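Side-chain contacts in ParA (Salmonella enterica subsp. enterica serovar Newport str. SL317, PDB 3EZF), which is a P-loop-family partition protein with a winged helix-turn-helix that probably takes part in plasmid partition and in ADP-mediated transcriptional regulation: residues A[66-69]-A[73-76]; A[102-107]-A[248-253]; A[318-323]-A[328-333]; A[340-345]-A[392-397]. All blocks are in the same frame, centred on the assembly; numbering follows the deposited sequence.

Interaction 1 of 4, residues A[66-69]-A[73-76]. Unlike the reference sequence in segment 66-69: Glu69 (reference Asp). Unlike the reference sequence in segment 73-76: Gln73 (reference Glu).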
loop_
_atom_site.group_PDB
_atom_site.type_symbol
_atom_site.label_atom_id
_atom_site.label_comp_id
_atom_site.label_asym_id
_atom_site.label_seq_id
_atom_site.Cartn_x
_atom_site.Cartn_y
_atom_site.Cartn_z
ATOM N N GLU A 66 -13.703 -43.369 25.899
ATOM C CA GLU A 66 -12.810 -44.301 25.241
ATOM C C GLU A 66 -11.370 -43.802 25.205
ATOM O O GLU A 66 -10.459 -44.534 25.575
ATOM C CB GLU A 66 -13.292 -44.584 23.812
ATOM C CG GLU A 66 -14.642 -45.279 23.725
ATOM C CD GLU A 66 -14.980 -45.755 22.317
ATOM O OE1 GLU A 66 -15.970 -46.518 22.178
ATOM O OE2 GLU A 66 -14.263 -45.369 21.353
ATOM N N MET A 67 -11.170 -42.559 24.767
ATOM C CA MET A 67 -9.834 -41.966 24.652
ATOM C C MET A 67 -9.059 -41.848 25.953
ATOM O O MET A 67 -7.838 -41.997 25.961
ATOM C CB MET A 67 -9.920 -40.583 23.998
ATOM C CG MET A 67 -9.985 -40.611 22.478
ATOM S SD MET A 67 -10.530 -39.032 21.793
ATOM C CE MET A 67 -8.986 -38.161 21.549
ATOM N N GLU A 68 -9.753 -41.561 27.051
ATOM C CA GLU A 68 -9.083 -41.441 28.341
ATOM C C GLU A 68 -8.817 -42.833 28.887
ATOM O O GLU A 68 -7.911 -43.029 29.694
ATOM C CB GLU A 68 -9.943 -40.673 29.339
ATOM C CG GLU A 68 -10.238 -39.251 28.964
ATOM C CD GLU A 68 -11.031 -38.563 30.043
ATOM O OE1 GLU A 68 -11.818 -39.269 30.710
ATOM O OE2 GLU A 68 -10.880 -37.331 30.218
ATOM N N GLU A 69 -9.625 -43.791 28.438
ATOM C CA GLU A 69 -9.490 -45.164 28.872
ATOM C C GLU A 69 -8.046 -45.635 28.597
ATOM O O GLU A 69 -7.529 -46.529 29.273
ATOM C CB GLU A 69 -10.585 -46.046 28.212
ATOM C CG GLU A 69 -11.370 -46.884 29.292
ATOM C CD GLU A 69 -12.938 -46.900 29.123
ATOM O OE1 GLU A 69 -13.489 -47.459 28.133
ATOM O OE2 GLU A 69 -13.640 -46.340 30.003
ATOM N N GLN A 73 -5.124 -36.618 27.571
ATOM C CA GLN A 73 -5.682 -35.705 28.573
ATOM C C GLN A 73 -6.379 -34.533 27.942
ATOM O O GLN A 73 -5.738 -33.727 27.264
ATOM C CB GLN A 73 -4.570 -35.099 29.400
ATOM C CG GLN A 73 -4.876 -34.816 30.832
ATOM C CD GLN A 73 -3.790 -35.406 31.637
ATOM O OE1 GLN A 73 -3.582 -36.616 31.578
ATOM N NE2 GLN A 73 -3.044 -34.575 32.361
ATOM N N PHE A 74 -7.660 -34.378 28.215
ATOM C CA PHE A 74 -8.351 -33.240 27.651
ATOM C C PHE A 74 -8.133 -32.042 28.578
ATOM O O PHE A 74 -7.873 -32.196 29.775
ATOM C CB PHE A 74 -9.847 -33.544 27.497
ATOM C CG PHE A 74 -10.142 -34.658 26.532
ATOM C CD1 PHE A 74 -10.284 -34.404 25.176
ATOM C CD2 PHE A 74 -10.245 -35.971 26.982
ATOM C CE1 PHE A 74 -10.518 -35.442 24.285
ATOM C CE2 PHE A 74 -10.477 -37.015 26.103
ATOM C CZ PHE A 74 -10.614 -36.754 24.753
ATOM N N ASN A 75 -8.226 -30.853 28.000
ATOM C CA ASN A 75 -8.054 -29.599 28.715
ATOM C C ASN A 75 -9.283 -29.352 29.606
ATOM O O ASN A 75 -10.409 -29.666 29.214
ATOM C CB ASN A 75 -7.885 -28.485 27.673
ATOM C CG ASN A 75 -7.406 -27.198 28.263
ATOM O OD1 ASN A 75 -6.367 -27.153 28.905
ATOM N ND2 ASN A 75 -8.157 -26.132 28.042
ATOM N N LYS A 76 -9.070 -28.810 30.806
ATOM C CA LYS A 76 -10.180 -28.530 31.724
ATOM C C LYS A 76 -10.018 -27.196 32.446
ATOM O O LYS A 76 -8.925 -26.850 32.890
ATOM C CB LYS A 76 -10.332 -29.648 32.768
ATOM C CG LYS A 76 -10.685 -31.005 32.192
ATOM C CD LYS A 76 -9.442 -31.833 31.951
ATOM C CE LYS A 76 -8.721 -32.135 33.272
ATOM N NZ LYS A 76 -7.459 -32.942 33.114
#
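The ring of Phe74 is gripped at its outer edge by two consecutive side chains of helix 57-69, Met67 and Glu68, a compact example of a loop turning back onto the helix it has just left. The buried part of the contact centres on Phe74 CZ, with Met67 SD 3.7 Å away. Met67 SD is 5.1 Å from the centroid of the Phe74 ring and 82° off its normal, so this is a Met-aromatic contact made at the edge, not over the face. A bend at chi3 (91°) brings Met67 CE round to the same corner, 3.9 Å from Phe74 CZ. Along the neighbouring side of the ring, Glu68 CG lies in the ring plane, 3.6 Å from Phe74 CE2.

Glu68 forms the solvent-exposed side. Its carboxylate is tilted 49° to the ring, and Glu68 OE2 stays at the ring edge, 3.6 Å from Phe74 CD2, while hydrogen-bonded to Tyr85 OH. The loose part is Lys76, whose NZ, though of opposite charge, remains 6.3 Å from Glu68 OE2.

Within the winged helix-turn-helix domain, Met67 also packs on Asp94, Ile95 and His98 of helix 89-98. Phe74 touches Leu87 of the short strand 87-88, which pairs with strand 43-44, so the ring touches both helix 57-69 and the small sheet.

Interaction 2 of 4, residues A[102-107]-A[248-253]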
loop_
_atom_site.group_PDB
_atom_site.type_symbol
_atom_site.label_atom_id
_atom_site.label_comp_id
_atom_site.label_asym_id
_atom_site.label_seq_id
_atom_site.Cartn_x
_atom_site.Cartn_y
_atom_site.Cartn_z
ATOM N N PRO A 102 -11.919 -39.137 8.103
ATOM C CA PRO A 102 -10.836 -38.657 7.236
ATOM C C PRO A 102 -10.539 -37.161 7.294
ATOM O O PRO A 102 -11.456 -36.333 7.323
ATOM C CB PRO A 102 -11.277 -39.115 5.843
ATOM C CG PRO A 102 -12.769 -39.107 5.945
ATOM C CD PRO A 102 -13.000 -39.737 7.301
ATOM N N LYS A 103 -9.248 -36.831 7.323
ATOM C CA LYS A 103 -8.773 -35.437 7.342
ATOM C C LYS A 103 -8.640 -34.954 5.903
ATOM O O LYS A 103 -8.625 -35.751 4.967
ATOM C CB LYS A 103 -7.389 -35.330 7.991
ATOM C CG LYS A 103 -7.337 -35.675 9.447
ATOM C CD LYS A 103 -5.924 -36.082 9.855
ATOM C CE LYS A 103 -5.857 -36.556 11.312
ATOM N NZ LYS A 103 -6.199 -35.494 12.303
ATOM N N TYR A 104 -8.509 -33.647 5.731
ATOM C CA TYR A 104 -8.379 -33.080 4.400
ATOM C C TYR A 104 -7.185 -33.660 3.639
ATOM O O TYR A 104 -7.219 -33.805 2.413
ATOM C CB TYR A 104 -8.267 -31.562 4.488
ATOM C CG TYR A 104 -8.365 -30.908 3.139
ATOM C CD1 TYR A 104 -7.231 -30.752 2.337
ATOM C CD2 TYR A 104 -9.598 -30.477 2.640
ATOM C CE1 TYR A 104 -7.320 -30.190 1.072
ATOM C CE2 TYR A 104 -9.699 -29.913 1.375
ATOM C CZ TYR A 104 -8.556 -29.769 0.594
ATOM O OH TYR A 104 -8.647 -29.227 -0.672
ATOM N N ARG A 105 -6.137 -34.007 4.371
ATOM C CA ARG A 105 -4.942 -34.573 3.756
ATOM C C ARG A 105 -5.138 -36.046 3.351
ATOM O O ARG A 105 -4.214 -36.694 2.875
ATOM C CB ARG A 105 -3.764 -34.472 4.727
ATOM C CG ARG A 105 -3.820 -35.497 5.817
ATOM C CD ARG A 105 -2.838 -35.207 6.915
ATOM N NE ARG A 105 -3.240 -34.051 7.709
ATOM C CZ ARG A 105 -2.661 -33.712 8.854
ATOM N NH1 ARG A 105 -1.666 -34.451 9.313
ATOM N NH2 ARG A 105 -3.066 -32.646 9.535
ATOM N N ASP A 106 -6.336 -36.581 3.552
ATOM C CA ASP A 106 -6.604 -37.971 3.195
ATOM C C ASP A 106 -7.430 -38.062 1.906
ATOM O O ASP A 106 -7.579 -39.134 1.319
ATOM C CB ASP A 106 -7.349 -38.673 4.339
ATOM C CG ASP A 106 -6.488 -38.854 5.578
ATOM O OD1 ASP A 106 -6.892 -38.396 6.666
ATOM O OD2 ASP A 106 -5.404 -39.460 5.471
ATOM N N ILE A 107 -7.957 -36.929 1.463
ATOM C CA ILE A 107 -8.772 -36.891 0.263
ATOM C C ILE A 107 -8.004 -36.320 -0.907
ATOM O O ILE A 107 -8.053 -36.857 -2.017
ATOM C CB ILE A 107 -10.025 -36.010 0.474
ATOM C CG1 ILE A 107 -11.033 -36.735 1.352
ATOM C CG2 ILE A 107 -10.630 -35.626 -0.866
ATOM C CD1 ILE A 107 -10.460 -37.199 2.647
ATOM N N TYR A 248 1.455 -29.148 3.532
ATOM C CA TYR A 248 0.375 -28.191 3.593
ATOM C C TYR A 248 -0.752 -28.532 2.647
ATOM O O TYR A 248 -0.516 -28.893 1.489
ATOM C CB TYR A 248 0.931 -26.809 3.294
ATOM C CG TYR A 248 1.834 -26.291 4.386
ATOM C CD1 TYR A 248 1.302 -25.757 5.555
ATOM C CD2 TYR A 248 3.215 -26.350 4.257
ATOM C CE1 TYR A 248 2.122 -25.286 6.576
ATOM C CE2 TYR A 248 4.047 -25.884 5.268
ATOM C CZ TYR A 248 3.494 -25.348 6.429
ATOM O OH TYR A 248 4.292 -24.844 7.429
ATOM N N ASP A 249 -1.981 -28.418 3.149
ATOM C CA ASP A 249 -3.165 -28.708 2.356
ATOM C C ASP A 249 -3.406 -27.551 1.415
ATOM O O ASP A 249 -3.747 -27.734 0.250
ATOM C CB ASP A 249 -4.371 -28.896 3.272
ATOM C CG ASP A 249 -4.215 -30.093 4.184
ATOM O OD1 ASP A 249 -4.078 -31.217 3.658
ATOM O OD2 ASP A 249 -4.219 -29.920 5.421
ATOM N N PHE A 250 -3.197 -26.349 1.938
ATOM C CA PHE A 250 -3.387 -25.103 1.187
ATOM C C PHE A 250 -2.141 -24.228 1.297
ATOM O O PHE A 250 -1.478 -24.212 2.336
ATOM C CB PHE A 250 -4.580 -24.312 1.756
ATOM C CG PHE A 250 -5.919 -24.961 1.531
ATOM C CD1 PHE A 250 -6.956 -24.745 2.425
ATOM C CD2 PHE A 250 -6.156 -25.763 0.415
ATOM C CE1 PHE A 250 -8.198 -25.308 2.219
ATOM C CE2 PHE A 250 -7.405 -26.334 0.199
ATOM C CZ PHE A 250 -8.426 -26.106 1.104
ATOM N N ILE A 251 -1.825 -23.508 0.226
ATOM C CA ILE A 251 -0.684 -22.596 0.225
ATOM C C ILE A 251 -1.105 -21.301 -0.472
ATOM O O ILE A 251 -1.333 -21.297 -1.678
ATOM C CB ILE A 251 0.552 -23.197 -0.511
ATOM C CG1 ILE A 251 1.127 -24.372 0.283
ATOM C CG2 ILE A 251 1.619 -22.123 -0.709
ATOM C CD1 ILE A 251 2.386 -24.941 -0.323
ATOM N N PHE A 252 -1.221 -20.208 0.282
ATOM C CA PHE A 252 -1.619 -18.927 -0.303
ATOM C C PHE A 252 -0.418 -18.094 -0.686
ATOM O O PHE A 252 0.642 -18.218 -0.087
ATOM C CB PHE A 252 -2.474 -18.109 0.664
ATOM C CG PHE A 252 -3.866 -18.631 0.836
ATOM C CD1 PHE A 252 -4.146 -19.621 1.774
ATOM C CD2 PHE A 252 -4.898 -18.148 0.044
ATOM C CE1 PHE A 252 -5.423 -20.128 1.917
ATOM C CE2 PHE A 252 -6.195 -18.651 0.177
ATOM C CZ PHE A 252 -6.454 -19.644 1.118
ATOM N N ILE A 253 -0.589 -17.236 -1.682
ATOM C CA ILE A 253 0.487 -16.368 -2.120
ATOM C C ILE A 253 0.045 -14.915 -2.174
ATOM O O ILE A 253 -0.953 -14.584 -2.821
ATOM C CB ILE A 253 1.002 -16.801 -3.481
ATOM C CG1 ILE A 253 1.659 -18.166 -3.330
ATOM C CG2 ILE A 253 2.026 -15.800 -4.015
ATOM C CD1 ILE A 253 1.895 -18.860 -4.614
#
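Tyr104 contributes the largest buried surface here, followed closely by Asp249 and, at some distance, Phe250; together they show how the loop between helix 89-98 and strand 112-116 can be seated on the start of a core strand. Tyr104 holds CG anti to its own nitrogen (chi1 -170°), which sends the ring towards segment 248-253. Asp249 meets one edge of that ring: its OD1 lies near the ring plane, 3.5 Å from Tyr104 CD1, and its CB packs equally close to the same carbon. Ring and carboxylate planes stand 75° apart.

Further along, the phenol end of Tyr104 meets Phe250. The two rings form an oblique pair with centroids 5.0 Å apart and planes at 61°, and Tyr104 CZ is 3.6 Å from Phe250 CE2. The buried hydroxyl is satisfied from elsewhere, by hydrogen bonds with Arg399 and Glu396. The carboxylate of Asp249 likewise looks outside the contact, since OD1 forms a salt bridge with Arg148, which probably stabilises its negative charge. Arg105 adds only aliphatic cover, CB sitting 3.4 Å from Asp249 OD1, while its side chain comes about 5 Å from a bound sulfate, probably from the crystallisation liquor. The turn itself is tied by Lys103 N, which donates to Asp106 OD1 at 2.9 Å.

Strand 250-254 runs parallel between strands 149-153 and 112-116 in the central sheet. Phe392 and Ile395 of helix 378-400 pack on both Tyr104 and Phe250, so the pair lies between the sheet and that helix.

Interaction 3 of 4, residues A[318-323]-A[328-333]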
loop_
_atom_site.group_PDB
_atom_site.type_symbol
_atom_site.label_atom_id
_atom_site.label_comp_id
_atom_site.label_asym_id
_atom_site.label_seq_id
_atom_site.Cartn_x
_atom_site.Cartn_y
_atom_site.Cartn_z
ATOM N N SER A 318 -15.958 -7.364 -1.296
ATOM C CA SER A 318 -15.421 -7.264 0.061
ATOM C C SER A 318 -16.126 -6.203 0.927
ATOM O O SER A 318 -15.976 -5.000 0.719
ATOM C CB SER A 318 -13.912 -6.979 -0.000
ATOM O OG SER A 318 -13.233 -7.491 1.138
ATOM N N LYS A 319 -16.885 -6.677 1.908
ATOM C CA LYS A 319 -17.637 -5.832 2.832
ATOM C C LYS A 319 -18.717 -5.038 2.120
ATOM O O LYS A 319 -19.281 -4.106 2.690
ATOM C CB LYS A 319 -16.711 -4.876 3.596
ATOM C CG LYS A 319 -16.898 -4.905 5.124
ATOM C CD LYS A 319 -18.348 -4.691 5.549
ATOM C CE LYS A 319 -18.544 -4.993 7.031
ATOM N NZ LYS A 319 -17.637 -4.201 7.905
ATOM N N MET A 320 -18.996 -5.405 0.873
ATOM C CA MET A 320 -20.034 -4.738 0.095
ATOM C C MET A 320 -21.169 -4.367 1.047
ATOM O O MET A 320 -21.722 -5.230 1.730
ATOM C CB MET A 320 -20.566 -5.680 -0.986
ATOM C CG MET A 320 -21.839 -5.197 -1.660
ATOM S SD MET A 320 -22.760 -6.562 -2.368
ATOM C CE MET A 320 -24.488 -6.015 -2.156
ATOM N N THR A 321 -21.506 -3.084 1.094
ATOM C CA THR A 321 -22.564 -2.614 1.979
ATOM C C THR A 321 -23.909 -2.431 1.281
ATOM O O THR A 321 -24.076 -2.789 0.110
ATOM C CB THR A 321 -22.165 -1.290 2.637
ATOM O OG1 THR A 321 -21.454 -0.488 1.687
ATOM C CG2 THR A 321 -21.290 -1.539 3.850
ATOM N N GLY A 322 -24.869 -1.880 2.020
ATOM C CA GLY A 322 -26.192 -1.657 1.469
ATOM C C GLY A 322 -26.284 -0.346 0.714
ATOM O O GLY A 322 -27.321 0.316 0.755
ATOM N N LYS A 323 -25.206 0.038 0.033
ATOM C CA LYS A 323 -25.194 1.282 -0.731
ATOM C C LYS A 323 -25.337 1.052 -2.224
ATOM O O LYS A 323 -24.660 0.194 -2.790
ATOM C CB LYS A 323 -23.915 2.072 -0.470
ATOM C CG LYS A 323 -24.076 3.142 0.581
ATOM C CD LYS A 323 -24.281 2.554 1.978
ATOM C CE LYS A 323 -23.031 1.835 2.473
ATOM N NZ LYS A 323 -23.154 1.363 3.875
ATOM N N THR A 328 -24.163 -1.772 -6.663
ATOM C CA THR A 328 -24.235 -1.626 -8.120
ATOM C C THR A 328 -23.005 -2.223 -8.786
ATOM O O THR A 328 -23.094 -2.814 -9.866
ATOM C CB THR A 328 -24.332 -0.130 -8.538
ATOM O OG1 THR A 328 -25.606 0.397 -8.142
ATOM C CG2 THR A 328 -24.158 0.027 -10.050
ATOM N N SER A 329 -21.853 -2.046 -8.150
ATOM C CA SER A 329 -20.617 -2.588 -8.690
ATOM C C SER A 329 -20.621 -4.076 -8.368
ATOM O O SER A 329 -19.812 -4.845 -8.885
ATOM C CB SER A 329 -19.390 -1.887 -8.077
ATOM O OG SER A 329 -19.262 -2.128 -6.688
ATOM N N HIS A 330 -21.554 -4.471 -7.507
ATOM C CA HIS A 330 -21.704 -5.867 -7.116
ATOM C C HIS A 330 -22.409 -6.619 -8.243
ATOM O O HIS A 330 -22.036 -7.743 -8.589
ATOM C CB HIS A 330 -22.545 -5.979 -5.845
ATOM C CG HIS A 330 -22.800 -7.386 -5.414
ATOM N ND1 HIS A 330 -23.894 -7.753 -4.664
ATOM C CD2 HIS A 330 -22.082 -8.523 -5.611
ATOM C CE1 HIS A 330 -23.844 -9.051 -4.414
ATOM N NE2 HIS A 330 -22.754 -9.537 -4.978
ATOM N N SER A 331 -23.440 -5.983 -8.799
ATOM C CA SER A 331 -24.221 -6.549 -9.892
ATOM C C SER A 331 -23.325 -6.656 -11.115
ATOM O O SER A 331 -23.480 -7.557 -11.927
ATOM C CB SER A 331 -25.428 -5.652 -10.194
ATOM O OG SER A 331 -26.181 -6.147 -11.286
ATOM N N LEU A 332 -22.382 -5.726 -11.228
ATOM C CA LEU A 332 -21.432 -5.707 -12.339
ATOM C C LEU A 332 -20.338 -6.756 -12.118
ATOM O O LEU A 332 -19.628 -7.134 -13.050
ATOM C CB LEU A 332 -20.802 -4.317 -12.466
ATOM C CG LEU A 332 -21.783 -3.166 -12.681
ATOM C CD1 LEU A 332 -21.034 -1.851 -12.738
ATOM C CD2 LEU A 332 -22.555 -3.403 -13.966
ATOM N N ALA A 333 -20.210 -7.217 -10.874
ATOM C CA ALA A 333 -19.220 -8.227 -10.514
ATOM C C ALA A 333 -19.621 -9.564 -11.125
ATOM O O ALA A 333 -18.822 -10.219 -11.802
ATOM C CB ALA A 333 -19.124 -8.353 -8.996
#
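A strand-to-helix connection of the parallel sheet, from strand 312-317 through a loop to helix 324-337, contains this contact, in which the loop leans back against the helix that follows it. Met320 and His330 carry most of it. The side chain of Met320 crosses that of His330 at about a right angle. As modelled, its sulfur lies over one face of the imidazole, but it is implausibly close to ND1, and this clash leaves the Met-aromatic geometry doubtful. Met320 comes to the ring with CG opposite the backbone nitrogen across CA-CB (chi1 168°), and His330 rises to meet it with the same kind of rotation (chi1 177°). Met320 CE is modelled 3.8 Å from His330 CE1.

At Lys323 and Thr328 the segments face each other only loosely, Lys323 O and Thr328 N being 4.4 Å apart, and Thr328 OG1 turns instead to a hydrogen bond with Arg324 O. Both principal residues are partly exposed, so this is a surface contact. Strand 312-317, the outermost of the sheet on this side, lies alongside: its Met317 touches His330 and Ala333, while Ser329 and Leu332 pack on Phe284 of helix 281-291.

Interaction 4 of 4, residues A[340-345]-A[392-397]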
loop_
_atom_site.group_PDB
_atom_site.type_symbol
_atom_site.label_atom_id
_atom_site.label_comp_id
_atom_site.label_asym_id
_atom_site.label_seq_id
_atom_site.Cartn_x
_atom_site.Cartn_y
_atom_site.Cartn_z
ATOM N N ASN A 340 -17.788 -17.875 -12.270
ATOM C CA ASN A 340 -16.642 -17.842 -11.360
ATOM C C ASN A 340 -16.749 -16.934 -10.131
ATOM O O ASN A 340 -15.864 -16.954 -9.278
ATOM C CB ASN A 340 -15.363 -17.502 -12.135
ATOM C CG ASN A 340 -14.821 -18.690 -12.917
ATOM O OD1 ASN A 340 -14.567 -19.763 -12.349
ATOM N ND2 ASN A 340 -14.631 -18.505 -14.225
ATOM N N ILE A 341 -17.816 -16.145 -10.037
ATOM C CA ILE A 341 -18.029 -15.251 -8.890
ATOM C C ILE A 341 -18.564 -16.060 -7.707
ATOM O O ILE A 341 -19.225 -17.081 -7.904
ATOM C CB ILE A 341 -19.079 -14.150 -9.216
ATOM C CG1 ILE A 341 -19.324 -13.251 -7.995
ATOM C CG2 ILE A 341 -20.398 -14.799 -9.621
ATOM C CD1 ILE A 341 -18.402 -12.056 -7.881
ATOM N N LEU A 342 -18.282 -15.608 -6.485
ATOM C CA LEU A 342 -18.772 -16.295 -5.294
ATOM C C LEU A 342 -20.281 -16.081 -5.165
ATOM O O LEU A 342 -20.881 -15.343 -5.950
ATOM C CB LEU A 342 -18.073 -15.777 -4.028
ATOM C CG LEU A 342 -16.951 -16.635 -3.424
ATOM C CD1 LEU A 342 -16.527 -16.057 -2.089
ATOM C CD2 LEU A 342 -17.430 -18.062 -3.226
ATOM N N ASP A 343 -20.889 -16.735 -4.178
ATOM C CA ASP A 343 -22.325 -16.623 -3.935
ATOM C C ASP A 343 -22.506 -15.915 -2.613
ATOM O O ASP A 343 -23.623 -15.722 -2.135
ATOM C CB ASP A 343 -22.955 -18.002 -3.856
ATOM C CG ASP A 343 -22.551 -18.879 -5.004
ATOM O OD1 ASP A 343 -22.920 -18.555 -6.155
ATOM O OD2 ASP A 343 -21.853 -19.885 -4.747
ATOM N N SER A 344 -21.379 -15.556 -2.013
ATOM C CA SER A 344 -21.368 -14.838 -0.756
ATOM C C SER A 344 -20.197 -13.872 -0.850
ATOM O O SER A 344 -19.184 -14.165 -1.492
ATOM C CB SER A 344 -21.183 -15.800 0.418
ATOM O OG SER A 344 -22.188 -15.578 1.396
ATOM N N SER A 345 -20.354 -12.707 -0.236
ATOM C CA SER A 345 -19.310 -11.701 -0.250
ATOM C C SER A 345 -18.778 -11.551 1.163
ATOM O O SER A 345 -19.535 -11.615 2.132
ATOM C CB SER A 345 -19.870 -10.368 -0.748
ATOM O OG SER A 345 -20.890 -9.904 0.114
ATOM N N PHE A 392 -14.279 -22.112 1.175
ATOM C CA PHE A 392 -13.870 -23.499 1.321
ATOM C C PHE A 392 -14.637 -24.462 0.410
ATOM O O PHE A 392 -14.049 -25.367 -0.185
ATOM C CB PHE A 392 -14.015 -23.945 2.773
ATOM C CG PHE A 392 -13.515 -25.341 3.013
ATOM C CD1 PHE A 392 -14.328 -26.447 2.745
ATOM C CD2 PHE A 392 -12.203 -25.555 3.428
ATOM C CE1 PHE A 392 -13.839 -27.743 2.878
ATOM C CE2 PHE A 392 -11.703 -26.848 3.565
ATOM C CZ PHE A 392 -12.528 -27.947 3.288
ATOM N N ASP A 393 -15.948 -24.271 0.293
ATOM C CA ASP A 393 -16.754 -25.148 -0.546
ATOM C C ASP A 393 -16.465 -24.964 -2.035
ATOM O O ASP A 393 -16.510 -25.931 -2.799
ATOM C CB ASP A 393 -18.241 -24.947 -0.237
ATOM C CG ASP A 393 -18.584 -25.333 1.186
ATOM O OD1 ASP A 393 -18.353 -26.510 1.552
ATOM O OD2 ASP A 393 -19.070 -24.461 1.939
ATOM N N ARG A 394 -16.161 -23.732 -2.448
ATOM C CA ARG A 394 -15.837 -23.466 -3.853
ATOM C C ARG A 394 -14.629 -24.291 -4.249
ATOM O O ARG A 394 -14.630 -24.945 -5.300
ATOM C CB ARG A 394 -15.497 -22.002 -4.071
ATOM C CG ARG A 394 -16.637 -21.154 -4.542
ATOM C CD ARG A 394 -17.190 -21.630 -5.879
ATOM N NE ARG A 394 -18.129 -20.656 -6.434
ATOM C CZ ARG A 394 -19.127 -20.096 -5.749
ATOM N NH1 ARG A 394 -19.339 -20.403 -4.469
ATOM N NH2 ARG A 394 -19.908 -19.210 -6.344
ATOM N N ILE A 395 -13.594 -24.243 -3.409
ATOM C CA ILE A 395 -12.378 -25.000 -3.658
ATOM C C ILE A 395 -12.734 -26.456 -3.875
ATOM O O ILE A 395 -12.380 -27.021 -4.906
ATOM C CB ILE A 395 -11.374 -24.917 -2.478
ATOM C CG1 ILE A 395 -10.586 -23.616 -2.537
ATOM C CG2 ILE A 395 -10.380 -26.069 -2.544
ATOM C CD1 ILE A 395 -11.404 -22.413 -2.273
ATOM N N GLU A 396 -13.445 -27.056 -2.913
ATOM C CA GLU A 396 -13.828 -28.467 -3.015
ATOM C C GLU A 396 -14.591 -28.770 -4.299
ATOM O O GLU A 396 -14.324 -29.774 -4.963
ATOM C CB GLU A 396 -14.637 -28.899 -1.789
ATOM C CG GLU A 396 -13.829 -28.848 -0.494
ATOM C CD GLU A 396 -12.468 -29.516 -0.621
ATOM O OE1 GLU A 396 -12.413 -30.760 -0.722
ATOM O OE2 GLU A 396 -11.449 -28.792 -0.632
ATOM N N PHE A 397 -15.519 -27.886 -4.657
ATOM C CA PHE A 397 -16.291 -28.056 -5.876
ATOM C C PHE A 397 -15.333 -28.052 -7.043
ATOM O O PHE A 397 -15.195 -29.040 -7.770
ATOM C CB PHE A 397 -17.277 -26.904 -6.057
ATOM C CG PHE A 397 -17.908 -26.856 -7.433
ATOM C CD1 PHE A 397 -18.749 -27.873 -7.860
ATOM C CD2 PHE A 397 -17.646 -25.798 -8.303
ATOM C CE1 PHE A 397 -19.313 -27.840 -9.126
ATOM C CE2 PHE A 397 -18.205 -25.757 -9.569
ATOM C CZ PHE A 397 -19.040 -26.777 -9.983
#
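The guanidinium of Arg394 has Leu342 over one face and Asp343 at its edge, a small illustration of an arginine held by apolar and charged neighbours at once. Leu342 CD2 sits 3.3 Å above the plane of the Arg394 guanidinium, offset toward the rim on the NH1 side. It also touches the aliphatic stem, Leu342 CD2 being 3.5 Å from Arg394 CG. Asp343 OD2 approaches near the guanidinium plane and lies between the two terminal nitrogens, 2.6 Å from Arg394 NH1 and equally far from Arg394 NH2. This is a salt bridge in which a single oxygen is shared by both nitrogens. Because the N-H...O angles are only about 120°, both hydrogen bonds are weak and the attraction is probably mostly electrostatic. The carboxylate is turned 29° from the guanidinium, not quite coplanar with it.

A further acceptor comes from the backbone: Ile341 O receives a weak bond from Arg394 NH2 at 2.7 Å, approaching obliquely to the plane. NH2 is thus held by a carbonyl and a carboxylate at once, which may limit the rotation of the group. The Arg394 chain is bent at chi2 (-60°) on its way to segment 340-345. Arg394 gives up far more surface than any residue opposite it.

Segment 340-345 follows helix 324-337 and runs beside edge strand 312-317, where Leu342 bonds through its backbone to Gly315 and packs on Ile314 and Phe316. Helix 378-400 packs against it; its Phe387 also touches Leu342, and Arg394 itself reaches Ile314.

In the fold
Followed from the N terminus, the four contacts come in series, none nested in or crossing another. Interaction 1 closes a loop of three residues within the winged helix-turn-helix, its centre about 27 Å from that of interaction 2. Interaction 2 spans 140 residues and ties the loop between helix 89-98 and strand 112-116 to a central strand of the P-loop core. Interaction 3 folds the loop after strand 312-317 back on helix 324-337, with four helical residues between its segments, and interaction 4 joins the loop after that helix to the C-terminal helix across 46 residues. Helix 378-400 connects interactions 2 and 4, which touch, while Ala333 against Ile341 links interactions 3 and 4; interaction 1 touches none of the others.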